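Local coordinates for FMN-dependent nitronate monooxygenase (Shewanella oneidensis, PDB 5LSM), which probably oxidises propionate 3-nitronate with molecular oxygen, using a bound flavin mononucleotide, as a class I nitronate monooxygenase, at residues N67-E75 against R110-L121; T268-A276 against M290-S301. All blocks are in the same frame, centred on the assembly; numbering follows the deposited sequence.

Contact 1: N67-E75 against R110-L121; sequences NVNFFCHRE and RTPYSKAQAEVL. With FMN (flavin mononucleotide), chain I.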
loop_
_atom_site.group_PDB
_atom_site.type_symbol
_atom_site.label_atom_id
_atom_site.label_comp_id
_atom_site.label_asym_id
_atom_site.label_seq_id
_atom_site.Cartn_x
_atom_site.Cartn_y
_atom_site.Cartn_z
ATOM N N ASN A 67 7.442 -11.294 -23.895
ATOM C CA ASN A 67 6.927 -11.943 -22.698
ATOM C C ASN A 67 5.492 -12.272 -23.022
ATOM O O ASN A 67 4.753 -11.395 -23.425
ATOM C CB ASN A 67 7.018 -10.951 -21.532
ATOM C CG ASN A 67 6.132 -11.320 -20.336
ATOM O OD1 ASN A 67 5.846 -12.492 -20.065
ATOM N ND2 ASN A 67 5.773 -10.309 -19.563
ATOM N N VAL A 68 5.135 -13.554 -23.019
ATOM C CA VAL A 68 3.725 -13.938 -23.187
ATOM C C VAL A 68 3.146 -14.349 -21.837
ATOM O O VAL A 68 3.807 -15.044 -21.049
ATOM C CB VAL A 68 3.520 -15.060 -24.249
ATOM C CG1 VAL A 68 4.274 -14.725 -25.517
ATOM C CG2 VAL A 68 3.971 -16.416 -23.724
ATOM N N ASN A 69 1.952 -13.833 -21.542
ATOM C CA ASN A 69 1.380 -13.905 -20.194
ATOM C C ASN A 69 0.154 -14.807 -20.156
ATOM O O ASN A 69 -0.712 -14.704 -21.033
ATOM C CB ASN A 69 0.991 -12.503 -19.721
ATOM C CG ASN A 69 0.401 -12.505 -18.334
ATOM O OD1 ASN A 69 -0.826 -12.488 -18.166
ATOM N ND2 ASN A 69 1.264 -12.640 -17.328
ATOM N N PHE A 70 0.059 -15.634 -19.111
ATOM C CA PHE A 70 -1.073 -16.533 -18.919
ATOM C C PHE A 70 -1.549 -16.575 -17.473
ATOM O O PHE A 70 -0.763 -16.360 -16.543
ATOM C CB PHE A 70 -0.696 -17.955 -19.335
ATOM C CG PHE A 70 -0.546 -18.126 -20.802
ATOM C CD1 PHE A 70 0.685 -17.929 -21.413
ATOM C CD2 PHE A 70 -1.641 -18.459 -21.584
ATOM C CE1 PHE A 70 0.827 -18.084 -22.782
ATOM C CE2 PHE A 70 -1.505 -18.618 -22.954
ATOM C CZ PHE A 70 -0.269 -18.418 -23.555
ATOM N N PHE A 71 -2.824 -16.930 -17.304
ATOM C CA PHE A 71 -3.386 -17.255 -15.999
ATOM C C PHE A 71 -3.269 -18.730 -15.765
ATOM O O PHE A 71 -3.698 -19.510 -16.609
ATOM C CB PHE A 71 -4.873 -16.912 -15.936
ATOM C CG PHE A 71 -5.162 -15.458 -15.946
ATOM C CD1 PHE A 71 -4.145 -14.517 -15.805
ATOM C CD2 PHE A 71 -6.464 -15.021 -16.054
ATOM C CE1 PHE A 71 -4.432 -13.162 -15.808
ATOM C CE2 PHE A 71 -6.758 -13.667 -16.032
ATOM C CZ PHE A 71 -5.741 -12.741 -15.915
ATOM N N CYS A 72 -2.819 -19.108 -14.571
ATOM C CA CYS A 72 -2.840 -20.511 -14.152
ATOM C C CYS A 72 -3.497 -20.646 -12.766
ATOM O O CYS A 72 -2.877 -21.045 -11.781
ATOM C CB CYS A 72 -1.426 -21.070 -14.135
ATOM S SG CYS A 72 -0.347 -20.114 -13.075
ATOM N N HIS A 73 -4.760 -20.260 -12.722
ATOM C CA HIS A 73 -5.595 -20.401 -11.546
ATOM C C HIS A 73 -6.241 -21.785 -11.562
ATOM O O HIS A 73 -6.337 -22.433 -12.615
ATOM C CB HIS A 73 -6.695 -19.334 -11.556
ATOM C CG HIS A 73 -7.568 -19.370 -12.779
ATOM N ND1 HIS A 73 -7.156 -18.893 -14.008
ATOM C CD2 HIS A 73 -8.841 -19.799 -12.953
ATOM C CE1 HIS A 73 -8.124 -19.058 -14.891
ATOM N NE2 HIS A 73 -9.165 -19.586 -14.271
ATOM N N ARG A 74 -6.727 -22.208 -10.401
ATOM C CA ARG A 74 -7.591 -23.359 -10.325
ATOM C C ARG A 74 -8.981 -22.963 -10.807
ATOM O O ARG A 74 -9.485 -21.894 -10.463
ATOM C CB ARG A 74 -7.632 -23.888 -8.899
ATOM C CG ARG A 74 -6.247 -24.144 -8.310
ATOM C CD ARG A 74 -6.234 -25.358 -7.391
ATOM N NE ARG A 74 -6.966 -25.126 -6.144
ATOM C CZ ARG A 74 -6.514 -24.395 -5.125
ATOM N NH1 ARG A 74 -5.330 -23.789 -5.191
ATOM N NH2 ARG A 74 -7.254 -24.264 -4.030
ATOM N N GLU A 75 -9.546 -23.770 -11.701
ATOM C CA GLU A 75 -10.931 -23.608 -12.094
ATOM C C GLU A 75 -11.815 -23.743 -10.863
ATOM O O GLU A 75 -11.458 -24.462 -9.929
ATOM C CB GLU A 75 -11.318 -24.633 -13.156
ATOM C CG GLU A 75 -10.629 -24.397 -14.494
ATOM C CD GLU A 75 -11.274 -25.154 -15.636
ATOM O OE1 GLU A 75 -10.972 -24.831 -16.807
ATOM O OE2 GLU A 75 -12.064 -26.084 -15.368
ATOM N N ARG A 110 -10.795 -16.240 -18.486
ATOM C CA ARG A 110 -11.124 -17.591 -18.967
ATOM C C ARG A 110 -9.955 -18.571 -18.839
ATOM O O ARG A 110 -8.787 -18.195 -19.016
ATOM C CB ARG A 110 -11.560 -17.558 -20.437
ATOM C CG ARG A 110 -12.774 -16.688 -20.722
ATOM C CD ARG A 110 -13.287 -16.898 -22.139
ATOM N NE ARG A 110 -13.479 -18.315 -22.441
ATOM C CZ ARG A 110 -14.481 -19.062 -21.979
ATOM N NH1 ARG A 110 -15.420 -18.536 -21.200
ATOM N NH2 ARG A 110 -14.552 -20.346 -22.307
ATOM N N THR A 111 -10.289 -19.813 -18.492
ATOM C CA THR A 111 -9.514 -21.025 -18.845
ATOM C C THR A 111 -7.983 -20.989 -18.584
ATOM O O THR A 111 -7.252 -20.218 -19.213
ATOM C CB THR A 111 -9.822 -21.488 -20.284
ATOM O OG1 THR A 111 -9.436 -22.848 -20.429
ATOM C CG2 THR A 111 -9.089 -20.636 -21.349
ATOM N N PRO A 112 -7.496 -21.823 -17.645
ATOM C CA PRO A 112 -6.066 -21.732 -17.313
ATOM C C PRO A 112 -5.137 -22.307 -18.376
ATOM O O PRO A 112 -5.561 -23.075 -19.231
ATOM C CB PRO A 112 -5.939 -22.525 -16.005
ATOM C CG PRO A 112 -7.158 -23.364 -15.934
ATOM C CD PRO A 112 -8.239 -22.588 -16.631
ATOM N N TYR A 113 -3.879 -21.885 -18.331
ATOM C CA TYR A 113 -2.835 -22.419 -19.207
ATOM C C TYR A 113 -2.860 -23.953 -19.208
ATOM O O TYR A 113 -2.901 -24.580 -18.153
ATOM C CB TYR A 113 -1.468 -21.883 -18.776
ATOM C CG TYR A 113 -0.317 -22.397 -19.591
ATOM C CD1 TYR A 113 -0.061 -21.904 -20.859
ATOM C CD2 TYR A 113 0.562 -23.333 -19.057
ATOM C CE1 TYR A 113 0.997 -22.386 -21.608
ATOM C CE2 TYR A 113 1.603 -23.832 -19.797
ATOM C CZ TYR A 113 1.826 -23.356 -21.064
ATOM O OH TYR A 113 2.862 -23.891 -21.784
ATOM N N SER A 114 -2.919 -24.529 -20.408
ATOM C CA SER A 114 -3.025 -25.983 -20.596
ATOM C C SER A 114 -2.074 -26.474 -21.700
ATOM O O SER A 114 -1.403 -25.677 -22.357
ATOM C CB SER A 114 -4.458 -26.349 -20.969
ATOM O OG SER A 114 -4.814 -25.748 -22.201
ATOM N N LYS A 115 -2.044 -27.788 -21.906
ATOM C CA LYS A 115 -1.376 -28.384 -23.060
ATOM C C LYS A 115 -1.789 -27.711 -24.371
ATOM O O LYS A 115 -0.976 -27.557 -25.282
ATOM C CB LYS A 115 -1.672 -29.888 -23.126
ATOM C CG LYS A 115 -0.644 -30.702 -23.906
ATOM C CD LYS A 115 0.616 -30.951 -23.082
ATOM C CE LYS A 115 1.599 -31.879 -23.790
ATOM N NZ LYS A 115 2.020 -31.361 -25.121
ATOM N N ALA A 116 -3.042 -27.286 -24.456
ATOM C CA ALA A 116 -3.562 -26.632 -25.668
ATOM C C ALA A 116 -2.819 -25.347 -26.025
ATOM O O ALA A 116 -2.516 -25.105 -27.191
ATOM C CB ALA A 116 -5.044 -26.341 -25.508
ATOM N N GLN A 117 -2.554 -24.505 -25.029
ATOM C CA GLN A 117 -1.799 -23.271 -25.279
ATOM C C GLN A 117 -0.321 -23.573 -25.499
ATOM O O GLN A 117 0.317 -22.978 -26.360
ATOM C CB GLN A 117 -1.975 -22.269 -24.136
ATOM C CG GLN A 117 -3.266 -21.481 -24.220
ATOM C CD GLN A 117 -4.396 -22.095 -23.431
ATOM O OE1 GLN A 117 -4.227 -23.107 -22.748
ATOM N NE2 GLN A 117 -5.558 -21.473 -23.508
ATOM N N ALA A 118 0.210 -24.511 -24.725
ATOM C CA ALA A 118 1.563 -25.028 -24.941
ATOM C C ALA A 118 1.863 -25.359 -26.414
ATOM O O ALA A 118 2.940 -25.040 -26.919
ATOM C CB ALA A 118 1.792 -26.257 -24.081
ATOM N N GLU A 119 0.940 -26.044 -27.078
ATOM C CA GLU A 119 1.210 -26.533 -28.423
ATOM C C GLU A 119 1.446 -25.365 -29.377
ATOM O O GLU A 119 2.378 -25.408 -30.180
ATOM C CB GLU A 119 0.080 -27.442 -28.930
ATOM N N VAL A 120 0.645 -24.305 -29.235
ATOM C CA VAL A 120 0.840 -23.051 -29.982
ATOM C C VAL A 120 2.140 -22.313 -29.615
ATOM O O VAL A 120 2.878 -21.883 -30.490
ATOM C CB VAL A 120 -0.342 -22.084 -29.769
ATOM C CG1 VAL A 120 -0.110 -20.781 -30.516
ATOM C CG2 VAL A 120 -1.646 -22.731 -30.220
ATOM N N LEU A 121 2.413 -22.159 -28.326
ATOM C CA LEU A 121 3.628 -21.481 -27.885
ATOM C C LEU A 121 4.881 -22.169 -28.420
ATOM O O LEU A 121 5.899 -21.522 -28.688
ATOM C CB LEU A 121 3.701 -21.440 -26.355
ATOM C CG LEU A 121 3.039 -20.278 -25.612
ATOM C CD1 LEU A 121 3.586 -20.191 -24.187
ATOM C CD2 LEU A 121 3.242 -18.956 -26.344
HETATM N N1 FMN I . -1.119 -9.010 -14.980
HETATM C C2 FMN I . -1.125 -10.236 -15.580
HETATM O O2 FMN I . -0.348 -11.130 -15.160
HETATM N N3 FMN I . -1.958 -10.535 -16.599
HETATM C C4 FMN I . -2.824 -9.636 -17.090
HETATM O O4 FMN I . -3.599 -9.914 -18.022
HETATM C C4A FMN I . -2.873 -8.294 -16.476
HETATM N N5 FMN I . -3.698 -7.358 -16.950
HETATM C C5A FMN I . -3.704 -6.111 -16.450
HETATM C C6 FMN I . -4.576 -5.188 -17.020
HETATM C C7 FMN I . -4.621 -3.887 -16.561
HETATM C C7M FMN I . -5.604 -2.937 -17.195
HETATM C C8 FMN I . -3.728 -3.477 -15.439
HETATM C C8M FMN I . -3.787 -2.055 -14.927
HETATM C C9 FMN I . -2.851 -4.405 -14.858
HETATM C C9A FMN I . -2.802 -5.729 -15.323
HETATM N N10 FMN I . -1.902 -6.717 -14.812
HETATM C C10 FMN I . -1.942 -8.012 -15.373
HETATM C "C1'" FMN I . -0.992 -6.458 -13.682
HETATM C "C2'" FMN I . 0.338 -5.892 -14.149
HETATM O "O2'" FMN I . 1.162 -6.972 -14.624
HETATM C "C3'" FMN I . 1.055 -5.150 -13.012
HETATM O "O3'" FMN I . 1.026 -5.948 -11.824
HETATM C "C4'" FMN I . 0.433 -3.799 -12.657
HETATM O "O4'" FMN I . -0.081 -3.093 -13.793
HETATM C "C5'" FMN I . 1.488 -2.965 -11.948
HETATM O "O5'" FMN I . 0.937 -1.763 -11.416
HETATM P P FMN I . 0.732 -0.415 -12.270
HETATM O O1P FMN I . 1.856 -0.338 -13.280
HETATM O O2P FMN I . 0.790 0.654 -11.210
HETATM O O3P FMN I . -0.609 -0.634 -12.874
HETATM O O HOH W 1 -4.747 -17.953 -19.210
#

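Contact 2: T268-A276 against M290-S301; sequences TNLFSGRPA and MNEAVPDFPLAS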
loop_
_atom_site.group_PDB
_atom_site.type_symbol
_atom_site.label_atom_id
_atom_site.label_comp_id
_atom_site.label_asym_id
_atom_site.label_seq_id
_atom_site.Cartn_x
_atom_site.Cartn_y
_atom_site.Cartn_z
ATOM N N THR A 268 -11.740 -4.707 -5.846
ATOM C CA THR A 268 -13.111 -5.169 -6.047
ATOM C C THR A 268 -13.111 -6.558 -6.676
ATOM O O THR A 268 -12.294 -6.840 -7.546
ATOM C CB THR A 268 -13.909 -4.214 -6.958
ATOM O OG1 THR A 268 -15.189 -4.770 -7.240
ATOM C CG2 THR A 268 -13.211 -3.982 -8.284
ATOM N N ASN A 269 -13.987 -7.442 -6.188
ATOM C CA ASN A 269 -14.205 -8.745 -6.830
ATOM C C ASN A 269 -15.451 -8.782 -7.712
ATOM O O ASN A 269 -15.834 -9.840 -8.223
ATOM C CB ASN A 269 -14.277 -9.855 -5.783
ATOM C CG ASN A 269 -15.477 -9.711 -4.831
ATOM O OD1 ASN A 269 -15.979 -8.626 -4.581
ATOM N ND2 ASN A 269 -15.882 -10.815 -4.254
ATOM N N LEU A 270 -16.063 -7.622 -7.925
ATOM C CA LEU A 270 -17.420 -7.570 -8.472
ATOM C C LEU A 270 -17.466 -7.970 -9.941
ATOM O O LEU A 270 -18.487 -8.450 -10.401
ATOM C CB LEU A 270 -18.038 -6.172 -8.288
ATOM C CG LEU A 270 -18.477 -5.804 -6.863
ATOM C CD1 LEU A 270 -18.875 -4.355 -6.766
ATOM C CD2 LEU A 270 -19.632 -6.674 -6.394
ATOM N N PHE A 271 -16.372 -7.786 -10.674
ATOM C CA PHE A 271 -16.400 -7.954 -12.124
ATOM C C PHE A 271 -15.917 -9.321 -12.572
ATOM O O PHE A 271 -16.176 -9.732 -13.698
ATOM C CB PHE A 271 -15.542 -6.887 -12.804
ATOM C CG PHE A 271 -15.950 -5.497 -12.476
ATOM C CD1 PHE A 271 -16.958 -4.873 -13.192
ATOM C CD2 PHE A 271 -15.399 -4.842 -11.388
ATOM C CE1 PHE A 271 -17.351 -3.586 -12.886
ATOM C CE2 PHE A 271 -15.784 -3.546 -11.071
ATOM C CZ PHE A 271 -16.774 -2.927 -11.814
ATOM N N SER A 272 -15.158 -9.995 -11.723
ATOM C CA SER A 272 -14.459 -11.210 -12.141
ATOM C C SER A 272 -14.602 -12.394 -11.156
ATOM O O SER A 272 -14.542 -13.553 -11.572
ATOM C CB SER A 272 -12.989 -10.885 -12.351
ATOM O OG SER A 272 -12.365 -10.664 -11.099
ATOM N N GLY A 273 -14.804 -12.103 -9.869
ATOM C CA GLY A 273 -14.714 -13.120 -8.810
ATOM C C GLY A 273 -13.451 -13.037 -7.960
ATOM O O GLY A 273 -13.304 -13.768 -6.974
ATOM N N ARG A 274 -12.507 -12.197 -8.378
ATOM C CA ARG A 274 -11.209 -12.112 -7.718
ATOM C C ARG A 274 -10.826 -10.660 -7.502
ATOM O O ARG A 274 -11.114 -9.796 -8.346
ATOM C CB ARG A 274 -10.136 -12.846 -8.554
ATOM C CG ARG A 274 -9.811 -14.240 -8.024
ATOM C CD ARG A 274 -8.668 -14.911 -8.774
ATOM N NE ARG A 274 -7.408 -14.593 -8.138
ATOM C CZ ARG A 274 -6.628 -15.446 -7.494
ATOM N NH1 ARG A 274 -6.870 -16.742 -7.495
ATOM N NH2 ARG A 274 -5.535 -14.992 -6.919
ATOM N N PRO A 275 -10.204 -10.364 -6.355
ATOM C CA PRO A 275 -9.783 -8.980 -6.062
ATOM C C PRO A 275 -8.963 -8.350 -7.198
ATOM O O PRO A 275 -7.932 -8.891 -7.585
ATOM C CB PRO A 275 -8.917 -9.126 -4.823
ATOM C CG PRO A 275 -9.340 -10.395 -4.203
ATOM C CD PRO A 275 -9.773 -11.304 -5.318
ATOM N N ALA A 276 -9.441 -7.226 -7.725
ATOM C CA ALA A 276 -8.697 -6.459 -8.710
ATOM C C ALA A 276 -8.871 -4.960 -8.445
ATOM O O ALA A 276 -9.944 -4.532 -7.987
ATOM C CB ALA A 276 -9.186 -6.804 -10.109
ATOM N N MET A 290 -15.886 -4.739 -2.160
ATOM C CA MET A 290 -15.763 -6.200 -2.032
ATOM C C MET A 290 -17.111 -6.792 -1.684
ATOM O O MET A 290 -17.880 -6.185 -0.939
ATOM C CB MET A 290 -14.763 -6.581 -0.922
ATOM C CG MET A 290 -13.291 -6.340 -1.254
ATOM S SD MET A 290 -12.705 -7.135 -2.771
ATOM C CE MET A 290 -12.570 -8.849 -2.268
ATOM N N ASN A 291 -17.366 -8.014 -2.150
ATOM C CA ASN A 291 -18.631 -8.691 -1.853
ATOM C C ASN A 291 -18.482 -10.206 -1.777
ATOM O O ASN A 291 -18.093 -10.854 -2.743
ATOM C CB ASN A 291 -19.687 -8.316 -2.892
ATOM C CG ASN A 291 -21.109 -8.603 -2.421
ATOM O OD1 ASN A 291 -21.407 -9.687 -1.920
ATOM N ND2 ASN A 291 -22.000 -7.635 -2.611
ATOM N N GLU A 292 -18.962 -10.775 -0.679
ATOM C CA GLU A 292 -18.752 -12.180 -0.358
ATOM C C GLU A 292 -19.655 -13.102 -1.192
ATOM O O GLU A 292 -19.390 -14.296 -1.303
ATOM C CB GLU A 292 -18.997 -12.406 1.136
ATOM C CG GLU A 292 -18.171 -11.490 2.054
ATOM C CD GLU A 292 -18.634 -10.016 2.085
ATOM O OE1 GLU A 292 -19.849 -9.724 1.914
ATOM O OE2 GLU A 292 -17.773 -9.134 2.316
ATOM N N ALA A 293 -20.673 -12.527 -1.837
ATOM C CA ALA A 293 -21.679 -13.293 -2.605
ATOM C C ALA A 293 -21.332 -13.544 -4.091
ATOM O O ALA A 293 -22.003 -14.317 -4.755
ATOM C CB ALA A 293 -23.023 -12.586 -2.513
ATOM N N VAL A 294 -20.310 -12.870 -4.607
ATOM C CA VAL A 294 -19.884 -13.029 -5.991
ATOM C C VAL A 294 -19.309 -14.422 -6.255
ATOM O O VAL A 294 -18.544 -14.936 -5.465
ATOM C CB VAL A 294 -18.818 -11.987 -6.346
ATOM C CG1 VAL A 294 -18.451 -12.055 -7.822
ATOM C CG2 VAL A 294 -19.322 -10.598 -5.979
ATOM N N PRO A 295 -19.676 -15.035 -7.387
ATOM C CA PRO A 295 -19.123 -16.350 -7.669
ATOM C C PRO A 295 -17.607 -16.363 -7.883
ATOM O O PRO A 295 -17.000 -15.345 -8.250
ATOM C CB PRO A 295 -19.852 -16.785 -8.951
ATOM C CG PRO A 295 -20.513 -15.564 -9.482
ATOM C CD PRO A 295 -20.761 -14.676 -8.320
ATOM N N ASP A 296 -17.026 -17.547 -7.736
ATOM C CA ASP A 296 -15.601 -17.723 -7.909
ATOM C C ASP A 296 -15.138 -17.325 -9.310
ATOM O O ASP A 296 -15.889 -17.402 -10.273
ATOM C CB ASP A 296 -15.205 -19.164 -7.615
ATOM C CG ASP A 296 -15.355 -19.520 -6.153
ATOM O OD1 ASP A 296 -15.375 -18.593 -5.315
ATOM O OD2 ASP A 296 -15.447 -20.732 -5.849
ATOM N N PHE A 297 -13.921 -16.798 -9.360
ATOM C CA PHE A 297 -13.218 -16.453 -10.585
ATOM C C PHE A 297 -13.070 -17.663 -11.528
ATOM O O PHE A 297 -12.641 -18.728 -11.092
ATOM C CB PHE A 297 -11.835 -15.919 -10.183
ATOM C CG PHE A 297 -10.982 -15.519 -11.325
ATOM C CD1 PHE A 297 -11.152 -14.281 -11.927
ATOM C CD2 PHE A 297 -10.024 -16.390 -11.827
ATOM C CE1 PHE A 297 -10.389 -13.914 -13.021
ATOM C CE2 PHE A 297 -9.230 -16.023 -12.903
ATOM C CZ PHE A 297 -9.413 -14.780 -13.499
ATOM N N PRO A 298 -13.376 -17.489 -12.835
ATOM C CA PRO A 298 -13.784 -16.260 -13.518
ATOM C C PRO A 298 -15.287 -16.136 -13.824
ATOM O O PRO A 298 -15.665 -15.463 -14.789
ATOM C CB PRO A 298 -13.009 -16.341 -14.834
ATOM C CG PRO A 298 -13.007 -17.793 -15.136
ATOM C CD PRO A 298 -12.896 -18.491 -13.806
ATOM N N LEU A 299 -16.138 -16.696 -12.976
ATOM C CA LEU A 299 -17.536 -16.861 -13.352
ATOM C C LEU A 299 -18.307 -15.538 -13.385
ATOM O O LEU A 299 -19.138 -15.336 -14.259
ATOM C CB LEU A 299 -18.214 -17.890 -12.452
ATOM C CG LEU A 299 -17.547 -19.262 -12.564
ATOM C CD1 LEU A 299 -18.076 -20.244 -11.542
ATOM C CD2 LEU A 299 -17.656 -19.825 -13.981
ATOM N N ALA A 300 -17.909 -14.586 -12.553
ATOM C CA ALA A 300 -18.726 -13.399 -12.294
ATOM C C ALA A 300 -18.833 -12.441 -13.480
ATOM O O ALA A 300 -19.788 -11.672 -13.562
ATOM C CB ALA A 300 -18.203 -12.658 -11.074
ATOM N N SER A 301 -17.880 -12.508 -14.405
ATOM C CA SER A 301 -17.904 -11.660 -15.606
ATOM C C SER A 301 -19.190 -11.822 -16.391
ATOM O O SER A 301 -19.728 -10.848 -16.903
ATOM C CB SER A 301 -16.719 -11.972 -16.531
ATOM O OG SER A 301 -15.607 -12.393 -15.775
HETATM O O HOH W 2 -20.662 -9.851 -11.489
HETATM O O HOH W 3 -12.158 -16.883 -6.933
#

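Contact 1: N67-E75 against R110-L121
Phe71 O, at the end of strand 67-71, is held from the other segment by two neighbouring residues. Tyr113 N donates to it over 2.9 Å, in the carbonyl plane and nearly straight (161° at the hydrogen), while the CA-H of Pro112 makes a second, weaker contact at 3.3 Å. This ties the loop before helix 115-121 to the strand end, and beyond it the Pro112 ring packs against both His73 and Glu75: its CB lies over one face of the imidazole, toward the rim, and its CD meets Glu75 CG.

One residue back along the strand, Phe70 carries the apolar core. With CG set anti to its own carbonyl carbon (chi1 -71°), the ring offers a face to the edge of Tyr113 in a T-shaped pair, centroids 5.1 Å apart. Phe70 CE2 meets Gln117 CG at 3.6 Å and CE1 meets Leu121 CD1, whose sister methyl CD2 reaches Val68 CG2 tip to tip. Gln117 bends at chi2, bringing OE1 back to the helix start, where Ser114 N (3.0 Å) and Ser114 OG (2.8 Å) approach it from opposite faces of the amide; this is a capping box. A leucine in its place would probably leave both Ser114 donors without this acceptor and the first turn less firmly tied.

Behind the strand, Asn69 OD1 accepts from FMN N3 at 2.7 Å, and Ser130 holds its ND2. Strand and helix run antiparallel, as in a beta-alpha unit of a TIM barrel, with the flavin bound near the strand's C-terminal end.

Contact 2: T268-A276 against M290-S301
Gly273 sits where the two backbones come nearest, CA to CA, opposite Phe297. Its CA lies 3.2 Å from Pro295 O, and the space a beta carbon would need is already taken by that oxygen and by Phe297 N; its phi of 105° also suits a residue without a side chain. Around it the fit stays close: Ala300 CB rests on Gly273 N, Val294 CG1 packs against Asn269 O at 3.5 Å, and Ser272 O receives the CA-H groups of both Phe297 and Pro298. Phe297 has its ring swung anti to the backbone N (chi1 180°), which sets the ring edge against Ser272 CB and brings its own CB and CG against the aliphatic part of Arg274. Arg274 CG comes to 3.4 Å of Phe297 CB as the two side chains pass at a slant, and the guanidinium goes on to His185 O. Two waters lie beside this tight part: one links Leu270 O to Ala300 O, and the other donates weakly to Gly273 O while accepting from Phe297 N.

The Met290 end is looser, partly exposed and joined through this side chain by van der Waals contact alone. Met290 folds back through bends at chi2 and chi3 so that SD lies 3.8 Å from Thr268 CA, while CE rests on Asn269 CB and Pro275 CG.

Between these regions Asn269 turns its amide onto the backbone of Asn291. Asn269 OD1 accepts from Asn291 N at 2.9 Å; Asn269 ND2 donates to Asn291 O at 2.7 Å and 167°, approaching from above that carbonyl's plane. Both direct hydrogen bonds across the contact thus come from one uncharged side chain reading a main chain, and with no salt bridge between the loops, their joining rests on close backbone fit, this amide and bridging water.

Overall arrangement
The centres of contact 1 and contact 2 lie about 20 Å apart, yet they meet directly through Phe297. Its CE2 lies 3.7 Å from His73 ND1 in an edge-to-face ring pair, and its CZ comes to 3.8 Å of Phe71 CE2. Pro298 CD packs on His73 NE2, so residues 290-301 lie against the loop that leaves strand 66-71. Phe71 then carries the chain of rings to the cofactor, with its CE1 3.7 Å from FMN N3, whereas the Phe297 side chain stays about 9 Å from the flavin. A glycerol, probably from crystallisation, sits about 4 Å from the side chain of Phe71 and about 6 Å from that of Phe297, consistent with a pocket there.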